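Local coordinates for nitroreductase family protein (Clostridium novyi, PDB 3G14) that probably acts as an oxidoreductase of the FMN-dependent nitroreductase family and assembles as a pair of like subunits, at residues D25-I30 against T180-S185; M33-P38 against T44-I49; I82-N87 against I102-A107. All blocks are in the same frame, centred on the assembly; numbering follows the deposited sequence.

Contact 1. Residues D25-I30 against T180-S185. With ACT (acetate ion), chain G.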
ATOM      1  N   ASP B  25       6.916   5.115  22.080  1.00 19.55           N
ATOM      2  CA  ASP B  25       6.197   6.243  21.496  1.00 20.53           C
ATOM      3  C   ASP B  25       6.336   6.249  19.957  1.00 19.89           C
ATOM      4  O   ASP B  25       5.364   6.510  19.227  1.00 16.85           O
ATOM      5  CB  ASP B  25       6.722   7.550  22.072  1.00 21.45           C
ATOM      6  CG  ASP B  25       8.118   7.896  21.570  1.00 27.71           C
ATOM      7  OD1 ASP B  25       9.064   7.109  21.849  1.00 30.96           O
ATOM      8  OD2 ASP B  25       8.255   8.936  20.868  1.00 35.04           O
ATOM      9  N   LYS B  26       7.543   5.950  19.473  1.00 16.92           N
ATOM     10  CA  LYS B  26       7.781   5.891  18.026  1.00 18.35           C
ATOM     11  C   LYS B  26       6.991   4.752  17.402  1.00 20.39           C
ATOM     12  O   LYS B  26       6.344   4.949  16.388  1.00 20.54           O
ATOM     13  CB  LYS B  26       9.264   5.752  17.697  1.00 18.29           C
ATOM     14  CG  LYS B  26      10.166   6.952  18.057  1.00 19.39           C
ATOM     15  CD  LYS B  26      11.491   6.824  17.296  1.00 19.83           C
ATOM     16  CE  LYS B  26      12.628   7.648  17.865  1.00 28.97           C
ATOM     17  NZ  LYS B  26      12.174   8.782  18.653  1.00 27.22           N
ATOM     18  N   LEU B  27       7.007   3.572  18.019  1.00 19.35           N
ATOM     19  CA  LEU B  27       6.147   2.461  17.573  1.00 18.79           C
ATOM     20  C   LEU B  27       4.664   2.843  17.504  1.00 20.60           C
ATOM     21  O   LEU B  27       3.959   2.515  16.527  1.00 19.98           O
ATOM     22  CB  LEU B  27       6.277   1.279  18.519  1.00 19.65           C
ATOM     23  CG  LEU B  27       5.442   0.031  18.169  1.00 21.09           C
ATOM     24  CD1 LEU B  27       5.787  -0.533  16.774  1.00 18.53           C
ATOM     25  CD2 LEU B  27       5.616  -0.991  19.251  1.00 21.60           C
ATOM     26  N   LEU B  28       4.165   3.513  18.533  1.00 18.61           N
ATOM     27  CA  LEU B  28       2.756   3.807  18.500  1.00 20.61           C
ATOM     28  C   LEU B  28       2.426   4.861  17.419  1.00 18.96           C
ATOM     29  O   LEU B  28       1.343   4.815  16.857  1.00 18.24           O
ATOM     30  CB  LEU B  28       2.215   4.147  19.878  1.00 19.22           C
ATOM     31  CG  LEU B  28       2.293   2.996  20.902  1.00 21.19           C
ATOM     32  CD1 LEU B  28       1.868   3.503  22.264  1.00 23.65           C
ATOM     33  CD2 LEU B  28       1.444   1.769  20.502  1.00 20.57           C
ATOM     34  N   LYS B  29       3.369   5.754  17.104  1.00 18.77           N
ATOM     35  CA  LYS B  29       3.213   6.712  15.980  1.00 20.03           C
ATOM     36  C   LYS B  29       3.169   5.987  14.618  1.00 18.95           C
ATOM     37  O   LYS B  29       2.360   6.316  13.769  1.00 16.46           O
ATOM     38  CB  LYS B  29       4.320   7.773  15.964  1.00 19.52           C
ATOM     39  CG  LYS B  29       4.148   8.876  17.004  1.00 25.44           C
ATOM     40  CD  LYS B  29       5.112  10.071  16.745  1.00 28.34           C
ATOM     41  CE  LYS B  29       6.475   9.869  17.412  1.00 36.07           C
ATOM     42  NZ  LYS B  29       7.552  10.791  16.902  1.00 30.22           N
ATOM     43  N   ILE B  30       4.025   4.985  14.439  1.00 18.21           N
ATOM     44  CA  ILE B  30       4.000   4.119  13.234  1.00 18.42           C
ATOM     45  C   ILE B  30       2.618   3.443  13.092  1.00 18.19           C
ATOM     46  O   ILE B  30       1.986   3.448  12.008  1.00 15.51           O
ATOM     47  CB  ILE B  30       5.171   3.102  13.311  1.00 16.86           C
ATOM     48  CG1 ILE B  30       6.512   3.864  13.293  1.00 20.43           C
ATOM     49  CG2 ILE B  30       5.098   2.071  12.180  1.00 16.57           C
ATOM     50  CD1 ILE B  30       7.718   3.023  13.759  1.00 17.98           C
ATOM     51  N   THR B 180      -4.343 -10.539  22.461  1.00 16.63           N
ATOM     52  CA  THR B 180      -3.708  -9.928  23.631  1.00 14.91           C
ATOM     53  C   THR B 180      -3.285  -8.476  23.305  1.00 14.86           C
ATOM     54  O   THR B 180      -2.378  -8.234  22.511  1.00 12.78           O
ATOM     55  CB  THR B 180      -2.484 -10.742  24.103  1.00 15.46           C
ATOM     56  OG1 THR B 180      -2.905 -12.073  24.449  1.00 17.19           O
ATOM     57  CG2 THR B 180      -1.805 -10.084  25.318  1.00 13.62           C
ATOM     58  N   SER B 181      -3.976  -7.537  23.931  1.00 14.59           N
ATOM     59  CA  SER B 181      -3.750  -6.108  23.759  1.00 16.92           C
ATOM     60  C   SER B 181      -2.309  -5.656  24.014  1.00 16.64           C
ATOM     61  O   SER B 181      -1.746  -5.892  25.092  1.00 18.51           O
ATOM     62  CB  SER B 181      -4.671  -5.357  24.717  1.00 19.59           C
ATOM     63  OG  SER B 181      -4.414  -3.968  24.678  1.00 21.99           O
ATOM     64  N   PHE B 182      -1.717  -4.990  23.026  1.00 19.62           N
ATOM     65  CA  PHE B 182      -0.388  -4.407  23.194  1.00 19.13           C
ATOM     66  C   PHE B 182      -0.460  -3.309  24.272  1.00 20.56           C
ATOM     67  O   PHE B 182       0.337  -3.277  25.221  1.00 22.06           O
ATOM     68  CB  PHE B 182       0.134  -3.778  21.893  1.00 19.97           C
ATOM     69  CG  PHE B 182       1.483  -3.139  22.041  1.00 21.56           C
ATOM     70  CD1 PHE B 182       2.650  -3.889  21.876  1.00 26.63           C
ATOM     71  CD2 PHE B 182       1.599  -1.791  22.392  1.00 21.03           C
ATOM     72  CE1 PHE B 182       3.901  -3.304  22.032  1.00 23.05           C
ATOM     73  CE2 PHE B 182       2.857  -1.196  22.556  1.00 23.79           C
ATOM     74  CZ  PHE B 182       4.004  -1.950  22.384  1.00 22.33           C
HETATM   75  N   MSE B 183      -1.390  -2.390  24.091  1.00 21.36           N
HETATM   76  CA  MSE B 183      -1.357  -1.176  24.914  1.00 24.46           C
HETATM   77  C   MSE B 183      -1.803  -1.406  26.343  1.00 26.63           C
HETATM   78  O   MSE B 183      -1.423  -0.639  27.215  1.00 29.15           O
HETATM   79  CB  MSE B 183      -2.161  -0.048  24.294  1.00 22.14           C
HETATM   80  CG  MSE B 183      -1.507   0.631  23.055  1.00 17.35           C
HETATM   81 SE   MSE B 183      -2.897   1.637  22.285  0.75 29.58          SE
HETATM   82  CE  MSE B 183      -2.841   3.108  23.591  1.00 32.33           C
ATOM     83  N   GLU B 184      -2.593  -2.441  26.591  1.00 28.61           N
ATOM     84  CA  GLU B 184      -3.072  -2.709  27.941  1.00 34.49           C
ATOM     85  C   GLU B 184      -2.145  -3.651  28.689  1.00 36.44           C
ATOM     86  O   GLU B 184      -2.344  -3.891  29.867  1.00 37.22           O
ATOM     87  CB  GLU B 184      -4.466  -3.320  27.905  1.00 33.13           C
ATOM     88  CG  GLU B 184      -5.524  -2.462  27.226  1.00 40.03           C
ATOM     89  CD  GLU B 184      -6.829  -3.218  27.076  1.00 38.94           C
ATOM     90  OE1 GLU B 184      -7.234  -3.869  28.059  1.00 53.32           O
ATOM     91  OE2 GLU B 184      -7.441  -3.183  25.987  1.00 47.08           O
ATOM     92  N   SER B 185      -1.144  -4.209  28.018  1.00 40.16           N
ATOM     93  CA  SER B 185      -0.267  -5.185  28.669  1.00 42.62           C
ATOM     94  C   SER B 185       0.985  -4.535  29.268  1.00 45.01           C
ATOM     95  O   SER B 185       1.456  -3.495  28.797  1.00 44.60           O
ATOM     96  CB  SER B 185       0.122  -6.298  27.689  1.00 42.91           C
ATOM     97  OG  SER B 185      -1.018  -7.093  27.364  1.00 40.20           O
TER
HETATM   98  C   ACT G 195       7.228  12.550  13.462  1.00 40.44           C
HETATM   99  O   ACT G 195       7.735  12.287  12.353  1.00 39.94           O
HETATM  100  OXT ACT G 195       7.229  11.612  14.278  1.00 41.38           O
HETATM  101  CH3 ACT G 195       6.626  13.883  13.798  1.00 39.35           C
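F182 presents its ring to two consecutive leucines of helix 24-35, and this apolar packing carries the contact. CD2 of L27 sits 3.7 Å from F182 CZ at the far end of the ring, where the two side chains meet from opposite directions. CD2 of L28 lies 3.9 Å from F182 CE2 and approaches the ring aslant. The phenyl group reaches the helix because its CG is anti to the backbone N (chi1 179°), which extends it away from its own turn. M183, a selenomethionine, adds a flank: its CG is 4.1 Å from L28 CD2 and also lies at the edge of the F182 ring, in its plane. Branched leucines suit this place, since each can offer one methyl to the aromatic ring.

Segment 180-185 follows the short strand 173-175 and folds into a type I beta turn from F182 to S185, so the C-terminal part of the chain is laid against a helix about 150 residues earlier. L173 of that strand touches both L28 and F182, extending the apolar patch.

Polar bonds within 180-185 hold the turn and the residue before it. S181 OG accepts from E184 N at 3.1 Å, an ST motif, and is also hydrogen-bonded to D170. S185 OG donates to S181 O over 2.7 Å, nearly in line with the carbonyl bond, linking the residue before the turn to its last.

On the helix, charge is directed elsewhere. K29, its chain bent at chi3 (-87°), gives NZ to OXT of an acetate ion at 2.8 Å, probably from the crystallisation liquor.

Contact 2. Residues M33-P38 against T44-I49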
HETATM    1  N   MSE B  33       0.009   5.900  12.011  1.00 16.52           N
HETATM    2  CA  MSE B  33       0.068   6.120  10.564  1.00 17.76           C
HETATM    3  C   MSE B  33      -0.708   5.047   9.804  1.00 16.70           C
HETATM    4  O   MSE B  33      -1.438   5.364   8.898  1.00 17.91           O
HETATM    5  CB  MSE B  33       1.510   6.275  10.109  1.00 17.49           C
HETATM    6  CG  MSE B  33       2.092   7.595  10.726  1.00 20.36           C
HETATM    7 SE   MSE B  33       3.905   7.915  10.157  0.75 22.67          SE
HETATM    8  CE  MSE B  33       4.687   8.263  11.910  1.00 24.96           C
ATOM      9  N   ALA B  34      -0.605   3.793  10.209  1.00 16.48           N
ATOM     10  CA  ALA B  34      -1.417   2.728   9.626  1.00 16.92           C
ATOM     11  C   ALA B  34      -2.911   2.921   9.871  1.00 16.74           C
ATOM     12  O   ALA B  34      -3.729   2.692   8.973  1.00 17.95           O
ATOM     13  CB  ALA B  34      -0.944   1.357  10.122  1.00 18.24           C
HETATM   14  N   MSE B  35      -3.270   3.355  11.080  1.00 19.31           N
HETATM   15  CA  MSE B  35      -4.670   3.593  11.432  1.00 19.35           C
HETATM   16  C   MSE B  35      -5.274   4.665  10.523  1.00 20.30           C
HETATM   17  O   MSE B  35      -6.485   4.669  10.291  1.00 21.44           O
HETATM   18  CB  MSE B  35      -4.806   4.014  12.890  1.00 17.78           C
HETATM   19  CG  MSE B  35      -4.423   2.937  13.889  1.00 18.69           C
HETATM   20 SE   MSE B  35      -5.558   1.392  13.856  0.75 18.42          SE
HETATM   21  CE  MSE B  35      -4.621   0.348  12.531  1.00 18.43           C
ATOM     22  N   ARG B  36      -4.433   5.565  10.014  1.00 18.07           N
ATOM     23  CA  ARG B  36      -4.913   6.678   9.170  1.00 16.98           C
ATOM     24  C   ARG B  36      -4.930   6.327   7.679  1.00 16.42           C
ATOM     25  O   ARG B  36      -5.194   7.197   6.828  1.00 19.10           O
ATOM     26  CB  ARG B  36      -4.035   7.897   9.402  1.00 16.92           C
ATOM     27  CG  ARG B  36      -4.230   8.523  10.765  1.00 15.08           C
ATOM     28  CD  ARG B  36      -3.183   9.587  10.951  1.00 21.41           C
ATOM     29  NE  ARG B  36      -3.130  10.089  12.322  1.00 23.75           N
ATOM     30  CZ  ARG B  36      -3.912  11.038  12.833  1.00 28.00           C
ATOM     31  NH1 ARG B  36      -4.842  11.646  12.114  1.00 25.48           N
ATOM     32  NH2 ARG B  36      -3.727  11.410  14.088  1.00 27.57           N
ATOM     33  N   ALA B  37      -4.676   5.068   7.350  1.00 16.08           N
ATOM     34  CA  ALA B  37      -4.623   4.641   5.953  1.00 16.62           C
ATOM     35  C   ALA B  37      -6.059   4.629   5.408  1.00 14.79           C
ATOM     36  O   ALA B  37      -7.011   4.377   6.175  1.00 17.23           O
ATOM     37  CB  ALA B  37      -3.992   3.270   5.839  1.00 17.44           C
ATOM     38  N   PRO B  38      -6.227   4.866   4.084  1.00 16.24           N
ATOM     39  CA  PRO B  38      -7.539   4.683   3.443  1.00 16.55           C
ATOM     40  C   PRO B  38      -7.861   3.200   3.322  1.00 15.86           C
ATOM     41  O   PRO B  38      -6.950   2.378   3.172  1.00 16.50           O
ATOM     42  CB  PRO B  38      -7.352   5.270   2.030  1.00 16.80           C
ATOM     43  CG  PRO B  38      -5.909   5.100   1.723  1.00 18.14           C
ATOM     44  CD  PRO B  38      -5.180   5.205   3.092  1.00 16.95           C
ATOM     45  N   THR B  44     -11.871  -1.817   8.375  1.00 20.66           N
ATOM     46  CA  THR B  44     -10.438  -1.998   8.693  1.00 22.58           C
ATOM     47  C   THR B  44     -10.271  -3.460   8.883  1.00 19.66           C
ATOM     48  O   THR B  44     -10.302  -3.924  10.007  1.00 25.28           O
ATOM     49  CB  THR B  44     -10.020  -1.214   9.953  1.00 22.21           C
ATOM     50  OG1 THR B  44     -10.244   0.186   9.742  1.00 28.49           O
ATOM     51  CG2 THR B  44      -8.522  -1.430  10.270  1.00 20.25           C
ATOM     52  N   PRO B  45     -10.178  -4.211   7.765  1.00 19.95           N
ATOM     53  CA  PRO B  45     -10.212  -5.680   7.857  1.00 19.24           C
ATOM     54  C   PRO B  45      -8.915  -6.361   8.369  1.00 20.05           C
ATOM     55  O   PRO B  45      -8.760  -7.560   8.195  1.00 25.57           O
ATOM     56  CB  PRO B  45     -10.492  -6.108   6.412  1.00 20.58           C
ATOM     57  CG  PRO B  45      -9.933  -5.050   5.571  1.00 20.27           C
ATOM     58  CD  PRO B  45     -10.058  -3.754   6.357  1.00 21.10           C
ATOM     59  N   TYR B  46      -8.021  -5.607   8.977  1.00 18.57           N
ATOM     60  CA  TYR B  46      -6.715  -6.124   9.433  1.00 17.71           C
ATOM     61  C   TYR B  46      -6.438  -5.643  10.859  1.00 16.41           C
ATOM     62  O   TYR B  46      -7.065  -4.708  11.356  1.00 15.13           O
ATOM     63  CB  TYR B  46      -5.586  -5.667   8.493  1.00 16.36           C
ATOM     64  CG  TYR B  46      -5.676  -4.198   8.149  1.00 15.97           C
ATOM     65  CD1 TYR B  46      -5.237  -3.226   9.049  1.00 17.71           C
ATOM     66  CD2 TYR B  46      -6.266  -3.773   6.959  1.00 16.49           C
ATOM     67  CE1 TYR B  46      -5.366  -1.877   8.741  1.00 20.78           C
ATOM     68  CE2 TYR B  46      -6.425  -2.435   6.674  1.00 17.95           C
ATOM     69  CZ  TYR B  46      -5.971  -1.489   7.574  1.00 14.96           C
ATOM     70  OH  TYR B  46      -6.095  -0.141   7.275  1.00 18.49           O
ATOM     71  N   LYS B  47      -5.538  -6.370  11.515  1.00 18.07           N
ATOM     72  CA  LYS B  47      -4.900  -5.988  12.760  1.00 16.51           C
ATOM     73  C   LYS B  47      -3.432  -6.377  12.683  1.00 16.28           C
ATOM     74  O   LYS B  47      -3.035  -7.143  11.779  1.00 15.73           O
ATOM     75  CB  LYS B  47      -5.586  -6.688  13.946  1.00 17.08           C
ATOM     76  CG  LYS B  47      -7.091  -6.377  14.108  1.00 14.51           C
ATOM     77  CD  LYS B  47      -7.722  -7.096  15.321  1.00 17.03           C
ATOM     78  CE  LYS B  47      -9.106  -6.531  15.651  1.00 28.27           C
ATOM     79  NZ  LYS B  47     -10.087  -6.676  14.587  1.00 29.24           N
ATOM     80  N   PHE B  48      -2.641  -5.836  13.616  1.00 14.75           N
ATOM     81  CA  PHE B  48      -1.184  -6.014  13.677  1.00 17.11           C
ATOM     82  C   PHE B  48      -0.824  -6.717  14.968  1.00 15.89           C
ATOM     83  O   PHE B  48      -1.332  -6.350  16.055  1.00 19.05           O
ATOM     84  CB  PHE B  48      -0.481  -4.637  13.592  1.00 14.51           C
ATOM     85  CG  PHE B  48      -0.806  -3.934  12.331  1.00 13.34           C
ATOM     86  CD1 PHE B  48      -0.199  -4.340  11.131  1.00 19.71           C
ATOM     87  CD2 PHE B  48      -1.760  -2.912  12.303  1.00 20.24           C
ATOM     88  CE1 PHE B  48      -0.532  -3.756   9.914  1.00 18.20           C
ATOM     89  CE2 PHE B  48      -2.090  -2.296  11.072  1.00 24.08           C
ATOM     90  CZ  PHE B  48      -1.471  -2.716   9.884  1.00 20.70           C
ATOM     91  N   ILE B  49       0.045  -7.714  14.857  1.00 14.81           N
ATOM     92  CA  ILE B  49       0.663  -8.320  16.050  1.00 14.78           C
ATOM     93  C   ILE B  49       2.114  -7.848  16.088  1.00 16.17           C
ATOM     94  O   ILE B  49       2.875  -8.026  15.107  1.00 15.94           O
ATOM     95  CB  ILE B  49       0.630  -9.846  16.016  1.00 14.52           C
ATOM     96  CG1 ILE B  49      -0.782 -10.360  15.721  1.00 12.35           C
ATOM     97  CG2 ILE B  49       1.228 -10.448  17.306  1.00 14.54           C
ATOM     98  CD1 ILE B  49      -0.820 -11.918  15.461  1.00 15.99           C
TER
HETATM   99  O   HOH W   1      -6.305   1.714   9.166  1.00 21.78           O
HETATM  100  O   HOH W   2      -6.127   0.169   4.652  1.00 14.28           O
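A34 and M35, at the end of helix 24-35, close on F48 of strand 46-51 in the tight part of the contact. A34 CB lies 3.9 Å from F48 CE2, and the same ring carbon is met at 3.9 Å by CE of M35, a selenomethionine, arriving at the ring edge, in plane. M35 leaves the helix pointing away from the strand, and bends at chi2 (-65°) and chi3 (89°) bring its end back, a course an unbranched side chain can follow. Alanine suits the neighbouring position because its single methyl lets the ring come close to the helix.

The looser side lies round Y46, whose hydroxyl reaches the other segment through water. Its OH stands 4.1 Å from A34 O, too far for a direct bond. One water bridges the two from the side, donating to A34 O at 2.8 Å and to Y46 OH at 2.7 Å, with a weak bond to M35 O. A second water accepts from Y46 OH at 2.6 Å and donates to P38 O. Tyrosine fits as a long aromatic with a polar end, gripped by two waters that also serve carbonyls where the helix ends. T44 CG2 lies over one face of its ring, 3.5 Å above the plane and shifted toward the rim.

Here the end of helix 24-35 packs on a strand of the mixed sheet, in the alpha/beta fold of the nitroreductase family. Helix 99-117 borders both parts, through I111 against A34 and A107 against Y46, while F48 also packs on I82 and A84 of strand 80-86.

Contact 3. Residues I82-N87 against I102-A107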
ATOM      1  N   ILE B  82       6.645  -6.973  13.043  1.00 15.72           N
ATOM      2  CA  ILE B  82       5.218  -6.612  12.935  1.00 15.35           C
ATOM      3  C   ILE B  82       4.567  -7.543  11.931  1.00 17.41           C
ATOM      4  O   ILE B  82       5.044  -7.651  10.808  1.00 12.88           O
ATOM      5  CB  ILE B  82       5.011  -5.135  12.540  1.00 15.81           C
ATOM      6  CG1 ILE B  82       5.635  -4.226  13.608  1.00 13.90           C
ATOM      7  CG2 ILE B  82       3.522  -4.828  12.402  1.00 15.91           C
ATOM      8  CD1 ILE B  82       5.808  -2.746  13.252  1.00 20.83           C
ATOM      9  N   VAL B  83       3.467  -8.198  12.326  1.00 14.68           N
ATOM     10  CA  VAL B  83       2.755  -9.131  11.435  1.00 12.09           C
ATOM     11  C   VAL B  83       1.343  -8.582  11.109  1.00 13.62           C
ATOM     12  O   VAL B  83       0.587  -8.226  12.043  1.00 16.62           O
ATOM     13  CB  VAL B  83       2.582 -10.508  12.133  1.00 15.13           C
ATOM     14  CG1 VAL B  83       1.867 -11.503  11.233  1.00 16.45           C
ATOM     15  CG2 VAL B  83       3.935 -11.088  12.571  1.00 14.19           C
ATOM     16  N   ALA B  84       1.012  -8.512   9.821  1.00 14.65           N
ATOM     17  CA  ALA B  84      -0.266  -7.970   9.383  1.00 13.71           C
ATOM     18  C   ALA B  84      -1.214  -9.130   9.075  1.00 16.02           C
ATOM     19  O   ALA B  84      -0.934  -9.928   8.196  1.00 15.67           O
ATOM     20  CB  ALA B  84      -0.089  -7.038   8.185  1.00 13.63           C
ATOM     21  N   VAL B  85      -2.348  -9.186   9.794  1.00 17.02           N
ATOM     22  CA  VAL B  85      -3.313 -10.276   9.725  1.00 16.23           C
ATOM     23  C   VAL B  85      -4.674  -9.707   9.280  1.00 17.94           C
ATOM     24  O   VAL B  85      -5.162  -8.719   9.820  1.00 16.42           O
ATOM     25  CB  VAL B  85      -3.450 -10.966  11.105  1.00 17.93           C
ATOM     26  CG1 VAL B  85      -4.475 -12.172  11.077  1.00 12.29           C
ATOM     27  CG2 VAL B  85      -2.058 -11.421  11.629  1.00 16.90           C
ATOM     28  N   ALA B  86      -5.290 -10.325   8.296  1.00 15.90           N
ATOM     29  CA  ALA B  86      -6.568  -9.833   7.750  1.00 16.52           C
ATOM     30  C   ALA B  86      -7.687 -10.845   7.734  1.00 16.99           C
ATOM     31  O   ALA B  86      -7.471 -12.085   7.734  1.00 16.55           O
ATOM     32  CB  ALA B  86      -6.379  -9.274   6.360  1.00 13.58           C
ATOM     33  N   ASN B  87      -8.898 -10.290   7.708  1.00 17.13           N
ATOM     34  CA  ASN B  87     -10.109 -11.050   7.591  1.00 17.65           C
ATOM     35  C   ASN B  87     -10.696 -10.874   6.197  1.00 18.74           C
ATOM     36  O   ASN B  87     -11.302  -9.821   5.913  1.00 18.58           O
ATOM     37  CB  ASN B  87     -11.127 -10.577   8.602  1.00 18.36           C
ATOM     38  CG  ASN B  87     -12.399 -11.430   8.612  1.00 15.60           C
ATOM     39  OD1 ASN B  87     -12.594 -12.363   7.827  1.00 18.12           O
ATOM     40  ND2 ASN B  87     -13.261 -11.120   9.551  1.00 30.39           N
ATOM     41  N   ILE B 102      -5.587  -5.548  -0.928  1.00 16.81           N
ATOM     42  CA  ILE B 102      -5.333  -4.152  -1.246  1.00 15.82           C
ATOM     43  C   ILE B 102      -5.209  -3.301   0.028  1.00 15.48           C
ATOM     44  O   ILE B 102      -4.239  -2.574   0.229  1.00 16.42           O
ATOM     45  CB  ILE B 102      -6.455  -3.563  -2.138  1.00 13.03           C
ATOM     46  CG1 ILE B 102      -6.435  -4.257  -3.518  1.00 15.29           C
ATOM     47  CG2 ILE B 102      -6.302  -2.006  -2.202  1.00 15.19           C
ATOM     48  CD1 ILE B 102      -7.558  -3.842  -4.511  1.00 19.65           C
ATOM     49  N   ASP B 103      -6.202  -3.423   0.901  1.00 12.83           N
ATOM     50  CA  ASP B 103      -6.306  -2.568   2.067  1.00 15.59           C
ATOM     51  C   ASP B 103      -5.220  -2.855   3.096  1.00 10.58           C
ATOM     52  O   ASP B 103      -4.616  -1.934   3.667  1.00 13.76           O
ATOM     53  CB  ASP B 103      -7.687  -2.693   2.662  1.00 17.25           C
ATOM     54  CG  ASP B 103      -8.729  -1.879   1.862  1.00 16.69           C
ATOM     55  OD1 ASP B 103      -8.359  -1.210   0.880  1.00 23.43           O
ATOM     56  OD2 ASP B 103      -9.887  -1.939   2.198  1.00 23.98           O
ATOM     57  N   THR B 104      -4.915  -4.126   3.284  1.00 12.96           N
ATOM     58  CA  THR B 104      -3.849  -4.487   4.221  1.00 15.42           C
ATOM     59  C   THR B 104      -2.492  -4.041   3.644  1.00 16.55           C
ATOM     60  O   THR B 104      -1.638  -3.578   4.413  1.00 16.04           O
ATOM     61  CB  THR B 104      -3.872  -6.011   4.566  1.00 15.27           C
ATOM     62  OG1 THR B 104      -5.185  -6.389   4.981  1.00 14.94           O
ATOM     63  CG2 THR B 104      -2.858  -6.369   5.686  1.00 14.64           C
ATOM     64  N   ALA B 105      -2.278  -4.152   2.313  1.00 14.23           N
ATOM     65  CA  ALA B 105      -1.001  -3.684   1.694  1.00 16.09           C
ATOM     66  C   ALA B 105      -0.783  -2.173   1.919  1.00 15.18           C
ATOM     67  O   ALA B 105       0.342  -1.709   2.264  1.00 15.58           O
ATOM     68  CB  ALA B 105      -0.924  -4.012   0.153  1.00 15.83           C
ATOM     69  N   ILE B 106      -1.852  -1.425   1.732  1.00 12.88           N
ATOM     70  CA  ILE B 106      -1.865   0.046   1.930  1.00 12.77           C
ATOM     71  C   ILE B 106      -1.386   0.329   3.336  1.00 13.67           C
ATOM     72  O   ILE B 106      -0.448   1.102   3.553  1.00 14.88           O
ATOM     73  CB  ILE B 106      -3.291   0.666   1.696  1.00 15.91           C
ATOM     74  CG1 ILE B 106      -3.741   0.578   0.230  1.00 14.55           C
ATOM     75  CG2 ILE B 106      -3.331   2.173   2.084  1.00 14.53           C
ATOM     76  CD1 ILE B 106      -5.224   0.994  -0.012  1.00 14.24           C
ATOM     77  N   ALA B 107      -2.024  -0.306   4.331  1.00 14.23           N
ATOM     78  CA  ALA B 107      -1.716  -0.030   5.743  1.00 15.29           C
ATOM     79  C   ALA B 107      -0.310  -0.466   6.120  1.00 15.49           C
ATOM     80  O   ALA B 107       0.405   0.253   6.842  1.00 15.17           O
ATOM     81  CB  ALA B 107      -2.786  -0.687   6.700  1.00 12.66           C
TER
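T104 of helix 99-117 faces strand 80-86 with both branches of its side chain, each meeting a different alanine. CG2 packs on A84, 3.8 Å from its CB, and OG1 lies 3.4 Å from CB of A86. The division follows from chi1 of -52°: OG1 is turned beside the backbone N, anti to the carbonyl carbon, while CG2 is anti to the backbone N and reaches toward A84. The methyls of A84 and A86 point the same way, as residues two apart on a strand do, and together they give the threonine a shallow surface. V85 between them turns its side chain to the other face of the sheet, where it meets I139 and W178.

Side chains this small let the helix approach the strand closely. The CA atoms of A86 and T104 are 7.0 Å apart, the nearest such pair across the two segments. A beta-branched residue with two short arms covers both alanines without pushing the backbones apart. V146 of the adjoining strand 144-151 touches both A86 and T104, and Y46 reaches T104 from strand 46-51, so the helix packs over several strands of the mixed sheet. From other positions of the same helix, I102, A105 and I106 pack against the second subunit; the helix thus lies between the sheet and the dimer partner.

Contact between strand and helix is van der Waals throughout, and the hydroxyl of T104 is served from within its own helix by a hydrogen bond to Y100 O. Threonine can therefore bury its OG1 beside the methyl of A86 with its hydrogen-bond donor used one turn earlier, so that its short branches, and no unmet donor, face the sheet.

Contacts 2 and 3, with centres about 7 Å apart, share the mixed sheet: strands 46-51 and 80-86 lie side by side, with probable hydrogen bonds from N87 N to P45 O and from V83 N to I49 O, both 2.8 Å. Y46 CZ also packs 3.4 Å from A107 CB. Contact 1 uses the earlier part of the helix that ends in contact 2; these centres are about 13 Å apart. The centres of contacts 1 and 3 are about 17 Å apart, yet L27 CD1 and I82 CD1 meet at 4.2 Å. A glycerol, probably from the crystallisation liquor, lies about 4 Å from the side chain of M35 in contact 2, though such molecules often mark pockets.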